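Local coordinates for protein tartronic semialdehyde reductase (Salmonella typhimurium, PDB 1YB4) that probably catalyses the reversible NAD(P)H-dependent reduction of 2-hydroxy-3-oxopropanoate (tartronate semialdehyde) to (R)-glycerate, at residues Gly35-Asp39 against Glu40-Leu44. Residues are numbered along the deposited sequence; the frame is centred on the assembly and turned at random.
Sequences GPVAD and ELLSL
Val37 sets its CG1 anti to the backbone N (chi1 177°), and Leu42 swings its CG to the side of its own N (chi1 -87°); these turns put the valine methyl CG1 against the branch carbon CG of Leu42, at 3.5 Å. Both belong to the loop and short helix that follow the edge strand 28-31 of the Rossmann-type nucleotide-binding domain. Leu41 approaches the same methyl, its side chain crossing that of Val37 at about a right angle, with Leu41 CG 3.5 Å from Val37 CG1; its CD2 also packs near Ala38 CB, though the exact place of that methyl is uncertain. The CG1 methyl of Val37 is thus shared by two successive leucines of the short helix 39-42. Val37 and the buried Leu41 both rest on Leu11 and Val31, and Leu41 continues onto helix 15-24, whereas Leu42, which is exposed, shares Asn48 with Val37. Ala38 occupies the N-cap position, and the helix is barely one turn long. Its single firm backbone bond across the junction runs from Ser43 N to Asp39 O (2.8 Å), nearly linear at hydrogen and acceptor alike; a second, weak donation to that oxygen comes from Leu42 N. Glu40, its chain extended, reaches back to a salt bridge with Arg24 through OE1, which ties the helix to helix 15-24. At the outer surface, Asp39 OD1 and Asp39 O, both 3.4 Å from Ser43 OG, are long, weak alternatives for its one proton.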
loop_
_atom_site.group_PDB
_atom_site.type_symbol
_atom_site.label_atom_id
_atom_site.label_comp_id
_atom_site.label_asym_id
_atom_site.label_seq_id
_atom_site.Cartn_x
_atom_site.Cartn_y
_atom_site.Cartn_z
ATOM N N GLY A 35 11.356 12.266 37.214
ATOM C CA GLY A 35 12.296 11.355 37.825
ATOM C C GLY A 35 13.355 12.017 38.677
ATOM O O GLY A 35 13.298 13.221 38.947
ATOM N N PRO A 36 14.324 11.221 39.151
ATOM C CA PRO A 36 15.424 11.709 39.982
ATOM C C PRO A 36 16.515 12.316 39.117
ATOM O O PRO A 36 17.003 11.672 38.189
ATOM C CB PRO A 36 15.898 10.448 40.684
ATOM C CG PRO A 36 15.693 9.398 39.620
ATOM C CD PRO A 36 14.317 9.743 39.112
ATOM N N VAL A 37 16.887 13.553 39.417
ATOM C CA VAL A 37 17.930 14.220 38.662
ATOM C C VAL A 37 19.244 13.463 38.826
ATOM O O VAL A 37 19.678 13.183 39.936
ATOM C CB VAL A 37 18.135 15.663 39.141
ATOM C CG1 VAL A 37 19.276 16.299 38.383
ATOM C CG2 VAL A 37 16.870 16.456 38.953
ATOM N N ALA A 38 19.869 13.126 37.708
ATOM C CA ALA A 38 21.135 12.412 37.731
ATOM C C ALA A 38 22.093 13.211 38.614
ATOM O O ALA A 38 22.105 14.447 38.590
ATOM C CB ALA A 38 21.693 12.292 36.323
ATOM N N ASP A 39 22.890 12.509 39.405
ATOM C CA ASP A 39 23.838 13.176 40.289
ATOM C C ASP A 39 24.789 14.095 39.512
ATOM O O ASP A 39 25.016 15.243 39.904
ATOM C CB ASP A 39 24.665 12.135 41.044
ATOM C CG ASP A 39 26.157 12.276 40.768
ATOM O OD1 ASP A 39 26.805 13.140 41.405
ATOM O OD2 ASP A 39 26.674 11.539 39.895
ATOM N N GLU A 40 25.337 13.579 38.410
ATOM C CA GLU A 40 26.291 14.317 37.592
ATOM C C GLU A 40 25.954 15.784 37.353
ATOM O O GLU A 40 26.827 16.642 37.506
ATOM C CB GLU A 40 26.504 13.613 36.249
ATOM C CG GLU A 40 27.668 14.189 35.449
ATOM C CD GLU A 40 28.066 13.324 34.269
ATOM O OE1 GLU A 40 29.014 13.701 33.546
ATOM O OE2 GLU A 40 27.429 12.265 34.066
ATOM N N LEU A 41 24.709 16.084 36.981
ATOM C CA LEU A 41 24.348 17.479 36.744
ATOM C C LEU A 41 24.007 18.193 38.046
ATOM O O LEU A 41 24.089 19.418 38.126
ATOM C CB LEU A 41 23.188 17.622 35.742
ATOM C CG LEU A 41 21.748 17.293 36.128
ATOM C CD1 LEU A 41 20.789 17.893 35.102
ATOM C CD2 LEU A 41 21.572 15.794 36.211
ATOM N N LEU A 42 23.622 17.444 39.072
ATOM C CA LEU A 42 23.334 18.096 40.337
ATOM C C LEU A 42 24.669 18.630 40.838
ATOM O O LEU A 42 24.799 19.818 41.132
ATOM C CB LEU A 42 22.730 17.116 41.350
ATOM C CG LEU A 42 21.205 16.968 41.284
ATOM C CD1 LEU A 42 20.730 15.937 42.290
ATOM C CD2 LEU A 42 20.550 18.317 41.559
ATOM N N SER A 43 25.668 17.756 40.890
ATOM C CA SER A 43 27.000 18.133 41.352
ATOM C C SER A 43 27.788 18.849 40.263
ATOM O O SER A 43 28.996 18.647 40.134
ATOM C CB SER A 43 27.784 16.892 41.780
ATOM O OG SER A 43 28.242 16.171 40.643
ATOM N N LEU A 44 27.109 19.682 39.482
ATOM C CA LEU A 44 27.758 20.408 38.397
ATOM C C LEU A 44 27.181 21.813 38.339
ATOM O O LEU A 44 27.560 22.612 37.481
ATOM C CB LEU A 44 27.534 19.673 37.066
ATOM C CG LEU A 44 28.428 19.937 35.846
ATOM C CD1 LEU A 44 29.879 19.706 36.194
ATOM C CD2 LEU A 44 28.028 19.009 34.709
#